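Trichothecene 3-O-acetyltransferase (Gibberella zeae, PDB 2RKV) transfers an acetyl group from acetyl-CoA to the 3-hydroxyl of trichothecene mycotoxins such as deoxynivalenol and T-2, as a member of the BAHD acyltransferase superfamily. Local coordinates at residues V276-R280 with E432-L437; A267-K271 with E325-A331. One frame throughout, in Å; residues are numbered along the deposited sequence.

Both contacts use the long helix 261-277, one along its body and the other in its C-terminal part and the residues that follow, and their centres lie about 17 Å apart. Contact 2 is the more deeply buried: 267-271 meets 325-331 through apolar side chains and one lysine, whose ammonium group is satisfied by neutral oxygens. Contact 1 is only partly buried. There 276-280 meets the helix that follows strand 423-430, and salt bridges of two arginines to one aspartate and two bridging waters stand beside a valine packed on the helix, with exposed glutamates at the margin. Helix 261-277 is thus joined to two different helices, by a largely apolar interface at one and by salt bridges beside a small apolar patch at the other.

Contact 1 (V276-R280 with E432-L437); sequences VRLER and EDMDRL
V276 lays its isopropyl group against the side of helix 431-439, its CB 3.9 Å from R436 CB and its CG1 4.0 Å from L437 CD1. Beside this apolar patch is a salt-bridge network in which D433 is shared by R277 and R280, tying the C-terminal part of helix 261-277 and the residues that follow to the helix after strand 423-430. R280 grips the carboxylate side-on: NE reaches D433 OD1 at 2.8 Å and NH2 reaches D433 OD2 at 2.8 Å, both on the syn side, with the two planes 27° apart. With CG between its backbone N and carbonyl carbon (chi1 62°) and the chain extended from there, R280 runs across the aspartate at about a right angle. R277 comes differently. Its NE gives a nearly straight bond to D433 OD2 (3.0 Å) from 44° above the carboxylate plane, while its NH1 and NH2 bind S374 O and S410 OG. With two arginines on it, D433 is probably held as the anion. R280 NH2 has a further partner in S372 O. Toward solvent, E279 CB sits over one face of the R436 guanidinium, near its rim, and R436 NH1 turns back to E432 OE2 at 3.2 Å within its own helix. A water closes the middle, donating to V276 O and to D433 OD1 and accepting from R436 NH1 at 2.9 Å.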
# COMPACT_ATOMS: atom_id res chain seq x y z
N VAL A 276 -12.95 6.63 -20.22
CA VAL A 276 -12.97 8.10 -20.11
C VAL A 276 -11.77 8.74 -20.80
O VAL A 276 -11.87 9.85 -21.33
CB VAL A 276 -13.13 8.64 -18.65
CG1 VAL A 276 -14.36 8.04 -17.98
CG2 VAL A 276 -11.88 8.38 -17.83
N ARG A 277 -10.64 8.03 -20.83
CA ARG A 277 -9.43 8.53 -21.47
C ARG A 277 -9.57 8.63 -23.00
O ARG A 277 -8.86 9.40 -23.63
CB ARG A 277 -8.20 7.71 -21.07
CG ARG A 277 -7.73 8.07 -19.67
CD ARG A 277 -6.75 7.08 -19.08
NE ARG A 277 -6.25 7.60 -17.81
CZ ARG A 277 -5.40 6.97 -17.00
NH1 ARG A 277 -4.96 5.75 -17.30
NH2 ARG A 277 -5.01 7.56 -15.88
N LEU A 278 -10.49 7.85 -23.56
CA LEU A 278 -10.81 7.92 -24.99
C LEU A 278 -11.26 9.32 -25.41
O LEU A 278 -11.15 9.69 -26.58
CB LEU A 278 -11.90 6.92 -25.36
CG LEU A 278 -11.49 5.45 -25.50
CD1 LEU A 278 -12.74 4.58 -25.54
CD2 LEU A 278 -10.62 5.23 -26.74
N GLU A 279 -11.76 10.09 -24.44
CA GLU A 279 -12.19 11.46 -24.69
C GLU A 279 -11.03 12.44 -24.88
O GLU A 279 -11.24 13.56 -25.34
CB GLU A 279 -13.13 11.94 -23.58
CG GLU A 279 -14.41 11.12 -23.43
CD GLU A 279 -15.19 10.99 -24.74
OE1 GLU A 279 -15.45 12.03 -25.39
OE2 GLU A 279 -15.55 9.85 -25.11
N ARG A 280 -9.81 12.02 -24.55
CA ARG A 280 -8.64 12.89 -24.72
C ARG A 280 -7.48 12.29 -25.50
O ARG A 280 -6.58 13.02 -25.93
CB ARG A 280 -8.16 13.45 -23.37
CG ARG A 280 -7.72 12.42 -22.37
CD ARG A 280 -7.07 13.09 -21.16
NE ARG A 280 -6.64 12.10 -20.17
CZ ARG A 280 -5.44 11.51 -20.17
NH1 ARG A 280 -4.54 11.81 -21.09
NH2 ARG A 280 -5.15 10.62 -19.22
N GLU A 432 -9.39 16.15 -15.72
CA GLU A 432 -10.34 15.87 -16.80
C GLU A 432 -10.82 14.42 -16.81
O GLU A 432 -11.97 14.16 -17.11
CB GLU A 432 -9.82 16.34 -18.17
CG GLU A 432 -8.57 15.67 -18.69
CD GLU A 432 -8.08 16.33 -19.96
OE1 GLU A 432 -7.00 16.96 -19.91
OE2 GLU A 432 -8.77 16.25 -21.00
N ASP A 433 -9.92 13.50 -16.43
CA ASP A 433 -10.27 12.09 -16.21
C ASP A 433 -11.19 11.90 -15.00
O ASP A 433 -12.20 11.22 -15.08
CB ASP A 433 -9.01 11.25 -16.02
CG ASP A 433 -8.24 11.04 -17.31
OD1 ASP A 433 -8.70 11.48 -18.39
OD2 ASP A 433 -7.15 10.43 -17.24
N MET A 434 -10.81 12.51 -13.88
CA MET A 434 -11.63 12.41 -12.67
C MET A 434 -13.05 12.94 -12.88
O MET A 434 -14.02 12.30 -12.47
CB MET A 434 -10.95 13.11 -11.49
CG MET A 434 -11.66 12.89 -10.16
SD MET A 434 -11.39 11.23 -9.49
CE MET A 434 -9.74 11.42 -8.81
N ASP A 435 -13.16 14.11 -13.52
CA ASP A 435 -14.46 14.73 -13.76
C ASP A 435 -15.34 13.87 -14.66
O ASP A 435 -16.53 13.67 -14.37
CB ASP A 435 -14.31 16.14 -14.36
CG ASP A 435 -13.69 17.13 -13.40
OD1 ASP A 435 -13.81 16.95 -12.16
OD2 ASP A 435 -13.07 18.10 -13.88
N ARG A 436 -14.76 13.34 -15.73
CA ARG A 436 -15.48 12.48 -16.66
C ARG A 436 -15.89 11.16 -16.00
O ARG A 436 -16.99 10.65 -16.22
CB ARG A 436 -14.66 12.20 -17.92
CG ARG A 436 -14.54 13.41 -18.83
CD ARG A 436 -13.75 13.10 -20.09
NE ARG A 436 -13.83 14.21 -21.04
CZ ARG A 436 -12.79 14.90 -21.50
NH1 ARG A 436 -11.55 14.60 -21.13
NH2 ARG A 436 -12.99 15.90 -22.35
N LEU A 437 -14.99 10.62 -15.18
CA LEU A 437 -15.27 9.37 -14.47
C LEU A 437 -16.47 9.54 -13.55
O LEU A 437 -17.37 8.71 -13.56
CB LEU A 437 -14.04 8.91 -13.66
CG LEU A 437 -14.07 7.47 -13.14
CD1 LEU A 437 -14.08 6.46 -14.29
CD2 LEU A 437 -12.89 7.23 -12.22
O HOH W 1 -10.48 12.06 -20.34
O HOH W 2 -5.47 10.49 -15.10

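Contact 2 (A267-K271 with E325-A331)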
# COMPACT_ATOMS: atom_id res chain seq x y z
N ALA A 267 -10.16 -4.89 -12.92
CA ALA A 267 -10.49 -4.86 -14.36
C ALA A 267 -11.47 -3.74 -14.70
O ALA A 267 -11.32 -3.05 -15.72
CB ALA A 267 -11.05 -6.20 -14.79
N PHE A 268 -12.48 -3.57 -13.84
CA PHE A 268 -13.51 -2.56 -14.02
C PHE A 268 -12.90 -1.16 -13.99
O PHE A 268 -13.29 -0.28 -14.76
CB PHE A 268 -14.58 -2.72 -12.93
CG PHE A 268 -15.70 -1.73 -13.02
CD1 PHE A 268 -16.67 -1.83 -14.03
CD2 PHE A 268 -15.81 -0.70 -12.09
CE1 PHE A 268 -17.72 -0.91 -14.10
CE2 PHE A 268 -16.85 0.23 -12.15
CZ PHE A 268 -17.80 0.12 -13.17
N ILE A 269 -11.92 -0.97 -13.12
CA ILE A 269 -11.24 0.32 -13.03
C ILE A 269 -10.38 0.60 -14.27
O ILE A 269 -10.42 1.71 -14.81
CB ILE A 269 -10.43 0.43 -11.70
CG1 ILE A 269 -11.40 0.56 -10.53
CG2 ILE A 269 -9.51 1.64 -11.74
CD1 ILE A 269 -10.75 0.35 -9.15
N TRP A 270 -9.64 -0.41 -14.73
CA TRP A 270 -8.81 -0.27 -15.93
C TRP A 270 -9.70 0.07 -17.12
O TRP A 270 -9.39 0.98 -17.91
CB TRP A 270 -8.02 -1.55 -16.20
CG TRP A 270 -6.90 -1.42 -17.21
CD1 TRP A 270 -6.38 -0.27 -17.74
CD2 TRP A 270 -6.14 -2.50 -17.76
NE1 TRP A 270 -5.34 -0.57 -18.60
CE2 TRP A 270 -5.18 -1.93 -18.63
CE3 TRP A 270 -6.17 -3.89 -17.61
CZ2 TRP A 270 -4.25 -2.71 -19.35
CZ3 TRP A 270 -5.26 -4.67 -18.32
CH2 TRP A 270 -4.32 -4.08 -19.18
N LYS A 271 -10.82 -0.64 -17.23
CA LYS A 271 -11.78 -0.43 -18.32
C LYS A 271 -12.40 0.97 -18.26
O LYS A 271 -12.47 1.68 -19.28
CB LYS A 271 -12.85 -1.51 -18.29
CG LYS A 271 -13.89 -1.42 -19.41
CD LYS A 271 -14.88 -2.58 -19.35
CE LYS A 271 -14.18 -3.96 -19.35
NZ LYS A 271 -13.22 -4.21 -20.47
N GLU A 325 -13.49 -4.34 -24.75
CA GLU A 325 -13.63 -5.77 -24.48
C GLU A 325 -14.51 -6.02 -23.25
O GLU A 325 -14.81 -5.09 -22.50
CB GLU A 325 -12.25 -6.42 -24.33
CG GLU A 325 -11.52 -6.05 -23.03
CD GLU A 325 -10.14 -6.66 -22.93
OE1 GLU A 325 -9.66 -7.29 -23.91
OE2 GLU A 325 -9.51 -6.51 -21.86
N SER A 326 -14.94 -7.28 -23.05
CA SER A 326 -15.79 -7.63 -21.90
C SER A 326 -15.03 -7.45 -20.58
O SER A 326 -13.80 -7.39 -20.57
CB SER A 326 -16.27 -9.07 -22.00
OG SER A 326 -15.18 -9.98 -21.86
N LEU A 327 -15.78 -7.37 -19.48
CA LEU A 327 -15.14 -7.29 -18.15
C LEU A 327 -14.31 -8.53 -17.87
O LEU A 327 -13.20 -8.45 -17.34
CB LEU A 327 -16.18 -7.09 -17.04
CG LEU A 327 -15.59 -6.76 -15.66
CD1 LEU A 327 -14.71 -5.50 -15.72
CD2 LEU A 327 -16.68 -6.63 -14.59
N GLY A 328 -14.85 -9.70 -18.24
CA GLY A 328 -14.16 -10.97 -18.08
C GLY A 328 -12.87 -11.07 -18.88
O GLY A 328 -11.90 -11.65 -18.41
N ALA A 329 -12.87 -10.51 -20.10
CA ALA A 329 -11.65 -10.46 -20.90
C ALA A 329 -10.56 -9.69 -20.15
O ALA A 329 -9.42 -10.14 -20.10
CB ALA A 329 -11.92 -9.82 -22.27
N THR A 330 -10.93 -8.57 -19.55
CA THR A 330 -9.96 -7.73 -18.84
C THR A 330 -9.50 -8.41 -17.54
O THR A 330 -8.30 -8.42 -17.23
CB THR A 330 -10.52 -6.33 -18.55
OG1 THR A 330 -11.06 -5.78 -19.76
CG2 THR A 330 -9.42 -5.43 -18.03
N ALA A 331 -10.45 -9.00 -16.82
CA ALA A 331 -10.12 -9.70 -15.57
C ALA A 331 -9.22 -10.90 -15.84
O ALA A 331 -8.31 -11.19 -15.06
CB ALA A 331 -11.39 -10.12 -14.83
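The helical segments 267-271 and 327-331 cross at 108°, their axes 9.0 Å apart at closest approach, with A267 and A331 bringing their CA atoms to 5.0 Å. Alanines at this crossing let the backbones come close: A267 CB packs on A331 N at 3.5 Å and also touches the methyl of T330. L327 reaches in from one flank, its CD1 lying 3.5 Å from F268 N and near the plane of the F268 ring, at its edge. On the other flank T330 CG2 meets W270 CE3 at 3.6 Å, approaching the indole obliquely; the indole NE1 is bonded to T287 OG1.

The polar centre is K271. Its chain leaves the backbone extended and then bends twice (chi3 and chi4 both -54°), which brings the ammonium group to the start of helix 327-335. There NZ bonds to E325 O at 2.7 Å, arriving from well above the carbonyl plane, and to T330 OG1 at 2.8 Å, with a weak third bond to S326 O. I322 O gives it another acceptor, so this buried charge is met by carbonyls and a hydroxyl. T330 OG1 donates a hydrogen bond to E325 OE2 (2.7 Å), which fixes the hydroxyl's rotation and leaves its oxygen to accept from K271. S326 is the N-cap, its OG accepting from A329 N.

E325 OE2 also forms a salt bridge with R333 NE, farther along in helix 327-335. Around the crossing, helix 238-249 packs on F268 and L327 through L244, while I269 turns to strand 411-414 of the large mixed sheet, so helix 261-277 lies between that sheet and helix 327-335.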